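Local coordinates for protein alkylpurine DNA glycosylase AlkC (Pseudomonas fluorescens, PDB 5VHV) that probably excises alkylated purine bases from damaged DNA without flipping them out of the helix, as a DNA glycosylase of base excision repair, at residues A[251-256]-A[275-280]; A[258-263]-A[271-276]. One frame throughout, in Å; residues are numbered along the deposited sequence.

Interaction 1: A[251-256]-A[275-280]; sequences AEVKIH and FTLEST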
ATOM      1  N   ALA A 251       9.269  28.816  -6.177  1.00 26.67           N
ATOM      2  CA  ALA A 251       8.562  29.564  -5.151  1.00 29.79           C
ATOM      3  C   ALA A 251       9.131  30.968  -5.062  1.00 31.15           C
ATOM      4  O   ALA A 251      10.346  31.147  -4.977  1.00 31.27           O
ATOM      5  CB  ALA A 251       8.681  28.854  -3.807  1.00 27.02           C
ATOM      6  N   GLU A 252       8.246  31.962  -5.094  1.00 26.33           N
ATOM      7  CA  GLU A 252       8.641  33.359  -4.929  1.00 30.33           C
ATOM      8  C   GLU A 252       8.487  33.687  -3.450  1.00 29.45           C
ATOM      9  O   GLU A 252       7.487  34.245  -3.000  1.00 30.88           O
ATOM     10  CB  GLU A 252       7.802  34.263  -5.824  1.00 36.83           C
ATOM     11  CG  GLU A 252       7.997  34.017  -7.315  1.00 49.91           C
ATOM     12  CD  GLU A 252       9.425  34.258  -7.774  1.00 74.97           C
ATOM     13  OE1 GLU A 252      10.139  35.049  -7.122  1.00 80.87           O
ATOM     14  OE2 GLU A 252       9.835  33.652  -8.788  1.00 91.51           O
ATOM     15  N   VAL A 253       9.500  33.296  -2.676  1.00 29.03           N
ATOM     16  CA  VAL A 253       9.453  33.394  -1.221  1.00 36.17           C
ATOM     17  C   VAL A 253      10.857  33.623  -0.688  1.00 38.42           C
ATOM     18  O   VAL A 253      11.850  33.318  -1.346  1.00 34.94           O
ATOM     19  CB  VAL A 253       8.867  32.120  -0.557  1.00 29.81           C
ATOM     20  CG1 VAL A 253       7.452  31.828  -1.050  1.00 33.47           C
ATOM     21  CG2 VAL A 253       9.786  30.924  -0.791  1.00 31.24           C
ATOM     22  N   LYS A 254      10.926  34.151   0.529  1.00 32.85           N
ATOM     23  CA  LYS A 254      12.132  34.160   1.342  1.00 27.64           C
ATOM     24  C   LYS A 254      11.898  33.285   2.564  1.00 30.87           C
ATOM     25  O   LYS A 254      10.781  33.205   3.071  1.00 30.07           O
ATOM     26  CB  LYS A 254      12.503  35.583   1.778  1.00 31.55           C
ATOM     27  CG  LYS A 254      12.960  36.469   0.624  1.00 44.63           C
ATOM     28  CD  LYS A 254      13.483  37.823   1.095  1.00 60.59           C
ATOM     29  CE  LYS A 254      12.374  38.709   1.635  1.00 64.45           C
ATOM     30  NZ  LYS A 254      12.753  40.160   1.600  1.00 63.84           N
ATOM     31  N   ILE A 255      12.944  32.612   3.026  1.00 30.72           N
ATOM     32  CA  ILE A 255      12.865  31.764   4.213  1.00 24.41           C
ATOM     33  C   ILE A 255      13.586  32.474   5.354  1.00 27.83           C
ATOM     34  O   ILE A 255      14.684  33.011   5.159  1.00 32.36           O
ATOM     35  CB  ILE A 255      13.449  30.368   3.944  1.00 25.43           C
ATOM     36  CG1 ILE A 255      13.268  29.460   5.156  1.00 34.17           C
ATOM     37  CG2 ILE A 255      14.920  30.443   3.546  1.00 34.89           C
ATOM     38  CD1 ILE A 255      13.514  27.993   4.832  1.00 41.77           C
ATOM     39  N   HIS A 256      12.940  32.529   6.526  1.00 24.12           N
ATOM     40  CA  HIS A 256      13.488  33.210   7.698  1.00 24.33           C
ATOM     41  C   HIS A 256      13.480  32.290   8.908  1.00 25.75           C
ATOM     42  O   HIS A 256      12.667  31.364   9.003  1.00 26.43           O
ATOM     43  CB  HIS A 256      12.696  34.475   8.074  1.00 38.12           C
ATOM     44  CG  HIS A 256      12.540  35.449   6.956  1.00 36.63           C
ATOM     45  ND1 HIS A 256      13.594  36.189   6.461  1.00 43.60           N
ATOM     46  CD2 HIS A 256      11.452  35.812   6.239  1.00 41.78           C
ATOM     47  CE1 HIS A 256      13.159  36.967   5.486  1.00 45.98           C
ATOM     48  NE2 HIS A 256      11.864  36.758   5.332  1.00 44.09           N
ATOM     49  N   PHE A 275      10.696  27.283  10.610  1.00 22.22           N
ATOM     50  CA  PHE A 275      11.087  28.382   9.735  1.00 19.58           C
ATOM     51  C   PHE A 275       9.822  29.138   9.339  1.00 20.76           C
ATOM     52  O   PHE A 275       8.692  28.679   9.563  1.00 22.88           O
ATOM     53  CB  PHE A 275      11.829  27.880   8.495  1.00 18.86           C
ATOM     54  CG  PHE A 275      11.071  26.834   7.724  1.00 18.21           C
ATOM     55  CD1 PHE A 275      11.146  25.496   8.085  1.00 19.43           C
ATOM     56  CD2 PHE A 275      10.254  27.190   6.656  1.00 17.41           C
ATOM     57  CE1 PHE A 275      10.440  24.519   7.376  1.00 22.23           C
ATOM     58  CE2 PHE A 275       9.548  26.225   5.953  1.00 18.87           C
ATOM     59  CZ  PHE A 275       9.642  24.886   6.319  1.00 21.50           C
ATOM     60  N   THR A 276      10.034  30.294   8.726  1.00 22.67           N
ATOM     61  CA  THR A 276       8.976  31.153   8.222  1.00 22.40           C
ATOM     62  C   THR A 276       9.203  31.381   6.732  1.00 27.29           C
ATOM     63  O   THR A 276      10.333  31.641   6.307  1.00 28.74           O
ATOM     64  CB  THR A 276       8.972  32.484   8.976  1.00 32.20           C
ATOM     65  OG1 THR A 276       8.883  32.228  10.387  1.00 31.18           O
ATOM     66  CG2 THR A 276       7.794  33.358   8.535  1.00 33.72           C
ATOM     67  N   LEU A 277       8.138  31.270   5.946  1.00 21.48           N
ATOM     68  CA  LEU A 277       8.171  31.599   4.526  1.00 24.43           C
ATOM     69  C   LEU A 277       7.467  32.927   4.323  1.00 26.17           C
ATOM     70  O   LEU A 277       6.346  33.111   4.798  1.00 29.23           O
ATOM     71  CB  LEU A 277       7.488  30.518   3.688  1.00 23.22           C
ATOM     72  CG  LEU A 277       8.121  29.132   3.755  1.00 23.21           C
ATOM     73  CD1 LEU A 277       7.297  28.138   2.954  1.00 26.33           C
ATOM     74  CD2 LEU A 277       9.556  29.162   3.244  1.00 26.35           C
ATOM     75  N   GLU A 278       8.129  33.848   3.631  1.00 21.78           N
ATOM     76  CA  GLU A 278       7.556  35.137   3.284  1.00 25.57           C
ATOM     77  C   GLU A 278       7.377  35.208   1.774  1.00 28.78           C
ATOM     78  O   GLU A 278       8.355  35.101   1.026  1.00 27.39           O
ATOM     79  CB  GLU A 278       8.448  36.280   3.758  1.00 26.81           C
ATOM     80  CG  GLU A 278       7.913  37.669   3.368  1.00 32.52           C
ATOM     81  CD  GLU A 278       8.982  38.738   3.378  1.00 47.75           C
ATOM     82  OE1 GLU A 278       8.755  39.810   2.775  1.00 45.25           O
ATOM     83  OE2 GLU A 278      10.049  38.506   3.981  1.00 41.82           O
ATOM     84  N   SER A 279       6.144  35.418   1.333  1.00 28.13           N
ATOM     85  CA  SER A 279       5.902  35.616  -0.084  1.00 26.58           C
ATOM     86  C   SER A 279       6.522  36.925  -0.549  1.00 36.17           C
ATOM     87  O   SER A 279       6.439  37.959   0.125  1.00 30.18           O
ATOM     88  CB  SER A 279       4.412  35.634  -0.392  1.00 30.65           C
ATOM     89  OG  SER A 279       4.185  36.162  -1.692  1.00 31.27           O
ATOM     90  N   THR A 280       7.139  36.875  -1.721  1.00 26.42           N
ATOM     91  CA  THR A 280       7.614  38.072  -2.403  1.00 30.65           C
ATOM     92  C   THR A 280       6.846  38.311  -3.694  1.00 39.81           C
ATOM     93  O   THR A 280       7.284  39.098  -4.536  1.00 39.00           O
ATOM     94  CB  THR A 280       9.109  37.955  -2.694  1.00 35.22           C
ATOM     95  OG1 THR A 280       9.321  36.874  -3.603  1.00 35.07           O
ATOM     96  CG2 THR A 280       9.892  37.678  -1.417  1.00 40.61           C
TER
HETATM   97  O   HOH W   1       9.069  37.589  -6.270  1.00 49.71           O
HETATM   98  O   HOH W   2      11.991  35.825  -3.629  1.00 53.86           O
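With CG anti to its backbone N (chi1 178°) and the chain beyond it extended, Glu278 carries its carboxylate across to His256, whose own CG lies anti to the carbonyl carbon (chi1 -54°). NE2 of His256 donates to Glu278 OE2 at 2.9 Å. The bond is nearly in the imidazole plane, and ring and carboxylate are almost coplanar, 25° apart. Lys254 runs alongside Glu278, pointing the same way, and lays CE 3.3 Å from OE2; its NZ reaches OE2 in a long salt bridge of 4.0 Å. OE2 thus has two basic groups near it, which would probably favour its ionised form.

Beneath these side chains is an antiparallel ladder in which Lys254 and Glu278, and His256 and Thr276, form hydrogen-bonded pairs. At its end Thr280 N donates to Glu252 O at 2.9 Å, from above the carbonyl plane. One water ties Glu252 OE1 to both O and OG1 of Thr280.

The opposite face is largely apolar: Ile255 CD1 packs obliquely on Phe275 CD2 at 3.8 Å, and Ile255 CB meets Leu277 CD2 at 4.1 Å. This face looks into the domain, where Val345 of strand 339-347 and Leu309 and Leu314 of strand 305-314 meet it, while strand 319-327 pairs with the outer edge of strand 270-279.

Interaction 2: A[258-263]-A[271-276]; sequences LMVTPA and INLSFT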
ATOM      1  N   LEU A 258      15.260  29.891  10.054  1.00 22.04           N
ATOM      2  CA  LEU A 258      15.340  28.435   9.928  1.00 21.37           C
ATOM      3  C   LEU A 258      16.192  27.875  11.053  1.00 27.85           C
ATOM      4  O   LEU A 258      17.296  28.360  11.302  1.00 25.41           O
ATOM      5  CB  LEU A 258      15.927  28.038   8.570  1.00 22.94           C
ATOM      6  CG  LEU A 258      16.253  26.540   8.402  1.00 21.61           C
ATOM      7  CD1 LEU A 258      15.024  25.685   8.523  1.00 22.93           C
ATOM      8  CD2 LEU A 258      16.935  26.234   7.072  1.00 28.39           C
ATOM      9  N   MET A 259      15.663  26.894  11.770  1.00 20.22           N
ATOM     10  CA  MET A 259      16.443  26.273  12.824  1.00 28.13           C
ATOM     11  C   MET A 259      15.952  24.860  13.080  1.00 25.76           C
ATOM     12  O   MET A 259      14.794  24.512  12.804  1.00 21.16           O
ATOM     13  CB  MET A 259      16.380  27.099  14.116  1.00 34.20           C
ATOM     14  CG  MET A 259      15.047  27.093  14.813  1.00 33.48           C
ATOM     15  SD  MET A 259      15.023  28.219  16.263  1.00 46.33           S
ATOM     16  CE  MET A 259      14.832  29.786  15.437  1.00 52.25           C
ATOM     17  N   VAL A 260      16.856  24.045  13.604  1.00 21.79           N
ATOM     18  CA  VAL A 260      16.509  22.771  14.217  1.00 18.30           C
ATOM     19  C   VAL A 260      17.008  22.824  15.650  1.00 25.37           C
ATOM     20  O   VAL A 260      18.162  23.201  15.893  1.00 23.61           O
ATOM     21  CB  VAL A 260      17.110  21.583  13.443  1.00 20.72           C
ATOM     22  CG1 VAL A 260      16.876  20.282  14.177  1.00 23.40           C
ATOM     23  CG2 VAL A 260      16.498  21.496  12.059  1.00 23.87           C
ATOM     24  N   THR A 261      16.132  22.517  16.593  1.00 23.32           N
ATOM     25  CA  THR A 261      16.492  22.513  17.999  1.00 22.88           C
ATOM     26  C   THR A 261      15.994  21.235  18.647  1.00 22.08           C
ATOM     27  O   THR A 261      14.979  20.670  18.213  1.00 26.16           O
ATOM     28  CB  THR A 261      15.895  23.710  18.739  1.00 32.25           C
ATOM     29  OG1 THR A 261      14.478  23.621  18.685  1.00 30.95           O
ATOM     30  CG2 THR A 261      16.319  24.986  18.093  1.00 33.57           C
ATOM     31  N   PRO A 262      16.711  20.720  19.661  1.00 21.60           N
ATOM     32  CA  PRO A 262      18.034  21.170  20.112  1.00 19.83           C
ATOM     33  C   PRO A 262      19.109  20.855  19.089  1.00 21.77           C
ATOM     34  O   PRO A 262      18.910  20.017  18.224  1.00 23.30           O
ATOM     35  CB  PRO A 262      18.288  20.361  21.388  1.00 26.24           C
ATOM     36  CG  PRO A 262      16.981  19.648  21.710  1.00 33.24           C
ATOM     37  CD  PRO A 262      16.246  19.541  20.410  1.00 25.41           C
ATOM     38  N   ALA A 263      20.263  21.508  19.225  1.00 20.25           N
ATOM     39  CA  ALA A 263      21.372  21.263  18.304  1.00 23.11           C
ATOM     40  C   ALA A 263      21.966  19.874  18.493  1.00 22.40           C
ATOM     41  O   ALA A 263      22.550  19.314  17.556  1.00 20.72           O
ATOM     42  CB  ALA A 263      22.446  22.328  18.520  1.00 25.43           C
ATOM     43  N   ILE A 271      13.397  16.383  17.912  1.00 15.88           N
ATOM     44  CA  ILE A 271      13.891  17.591  17.275  1.00 15.40           C
ATOM     45  C   ILE A 271      12.696  18.413  16.838  1.00 21.66           C
ATOM     46  O   ILE A 271      11.584  17.905  16.696  1.00 18.06           O
ATOM     47  CB  ILE A 271      14.813  17.301  16.080  1.00 20.94           C
ATOM     48  CG1 ILE A 271      14.055  16.530  14.983  1.00 19.77           C
ATOM     49  CG2 ILE A 271      16.019  16.532  16.577  1.00 22.19           C
ATOM     50  CD1 ILE A 271      14.766  16.497  13.626  1.00 21.39           C
ATOM     51  N   ASN A 272      12.938  19.707  16.639  1.00 21.71           N
ATOM     52  CA  ASN A 272      11.920  20.656  16.196  1.00 22.29           C
ATOM     53  C   ASN A 272      12.480  21.440  15.023  1.00 18.09           C
ATOM     54  O   ASN A 272      13.430  22.217  15.182  1.00 20.18           O
ATOM     55  CB  ASN A 272      11.520  21.600  17.315  1.00 21.95           C
ATOM     56  CG  ASN A 272      10.998  20.864  18.524  1.00 47.34           C
ATOM     57  OD1 ASN A 272       9.799  20.619  18.634  1.00 45.18           O
ATOM     58  ND2 ASN A 272      11.897  20.481  19.424  1.00 67.17           N
ATOM     59  N   LEU A 273      11.884  21.244  13.861  1.00 16.88           N
ATOM     60  CA  LEU A 273      12.212  21.992  12.657  1.00 18.09           C
ATOM     61  C   LEU A 273      11.259  23.175  12.547  1.00 18.07           C
ATOM     62  O   LEU A 273      10.037  22.997  12.579  1.00 19.46           O
ATOM     63  CB  LEU A 273      12.077  21.089  11.427  1.00 19.55           C
ATOM     64  CG  LEU A 273      12.105  21.778  10.067  1.00 17.61           C
ATOM     65  CD1 LEU A 273      13.447  22.474   9.797  1.00 19.36           C
ATOM     66  CD2 LEU A 273      11.837  20.740   8.974  1.00 16.91           C
ATOM     67  N   SER A 274      11.801  24.385  12.417  1.00 18.11           N
ATOM     68  CA  SER A 274      10.909  25.516  12.223  1.00 15.93           C
ATOM     69  C   SER A 274      11.553  26.556  11.315  1.00 20.05           C
ATOM     70  O   SER A 274      12.779  26.665  11.228  1.00 22.35           O
ATOM     71  CB  SER A 274      10.491  26.145  13.566  1.00 21.15           C
ATOM     72  OG  SER A 274      11.589  26.704  14.272  1.00 25.23           O
ATOM     73  N   PHE A 275      10.696  27.283  10.610  1.00 22.22           N
ATOM     74  CA  PHE A 275      11.087  28.382   9.735  1.00 19.58           C
ATOM     75  C   PHE A 275       9.822  29.138   9.339  1.00 20.76           C
ATOM     76  O   PHE A 275       8.692  28.679   9.563  1.00 22.88           O
ATOM     77  CB  PHE A 275      11.829  27.880   8.495  1.00 18.86           C
ATOM     78  CG  PHE A 275      11.071  26.834   7.724  1.00 18.21           C
ATOM     79  CD1 PHE A 275      11.146  25.496   8.085  1.00 19.43           C
ATOM     80  CD2 PHE A 275      10.254  27.190   6.656  1.00 17.41           C
ATOM     81  CE1 PHE A 275      10.440  24.519   7.376  1.00 22.23           C
ATOM     82  CE2 PHE A 275       9.548  26.225   5.953  1.00 18.87           C
ATOM     83  CZ  PHE A 275       9.642  24.886   6.319  1.00 21.50           C
ATOM     84  N   THR A 276      10.034  30.294   8.726  1.00 22.67           N
ATOM     85  CA  THR A 276       8.976  31.153   8.222  1.00 22.40           C
ATOM     86  C   THR A 276       9.203  31.381   6.732  1.00 27.29           C
ATOM     87  O   THR A 276      10.333  31.641   6.307  1.00 28.74           O
ATOM     88  CB  THR A 276       8.972  32.484   8.976  1.00 32.20           C
ATOM     89  OG1 THR A 276       8.883  32.228  10.387  1.00 31.18           O
ATOM     90  CG2 THR A 276       7.794  33.358   8.535  1.00 33.72           C
TER
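Met259 to Thr261 pair with Asn272 to Ser274, and Leu258 lies beside Phe275, in the turn-proximal half of an antiparallel beta hairpin, strands 253-265 and 270-279, in the all-beta C-terminal domain, whose fold is consistent with an immunoglobulin-like sandwich. The two short strand segments run 172° apart in direction, close to perfectly antiparallel. Met259 and Ser274 form a hydrogen-bonded pair with bonds both ways between their backbones, Thr261 and Asn272 form the next, and between them Val260 and Leu273 face each other without backbone bonds.

The buried face carries the apolar contacts. Leu258 has CG anti to its backbone N (chi1 171°), and chi2 of 62° then brings CD1 to Leu273 CD1 at 3.8 Å. The same methyl group lies 3.9 Å from Phe275 CB and approaches that ring obliquely. Val260 spreads its two branches over two residues of the other strand that share its face: CG2 rests on Leu273 CD1 at 3.9 Å, and CG1 on Ile271 CB at 4.1 Å. Beyond them, Val343 and Val345 of strand 339-347 and Ala355 and Phe357 of strand 350-359 continue this apolar layer.

The other face, with Met259, Thr261, Asn272 and Ser274, is more polar. Met259 leans its CG against Ser274 OG at 3.5 Å, and Thr261 OG1 lies beside Asn272 CB. After Thr261 the regular pairing with 271-276 gives way at Pro262, which follows a cis peptide bond. Just before it, Thr261 O is gripped twice by the same residue: Asn272 N donates at 2.8 Å, nearly along the C=O axis, and the side-chain ND2 of Asn272 adds a weak bond to Thr261 O at 3.3 Å.

How the interactions relate
Interactions 1 and 2 are successive halves of one beta hairpin, their centres 16 Å apart, and both draw on strands 253-265 and 270-279. Along the chain the order is 251-256, 258-263, 271-276 and 275-280, so interaction 2 lies nearer the turn; they share Phe275 and Thr276. The register slips by one residue between them, since His256 pairs with Thr276 but Met259 with Ser274, consistent with a beta bulge in strand 253-265. The hairpin lies between strand 350-359 and the outermost strand 319-327. With nearest atoms about 13 Å (interaction 1) and 11 Å (interaction 2) from the DNA, these segments do not touch it and belong to the C-terminal beta framework.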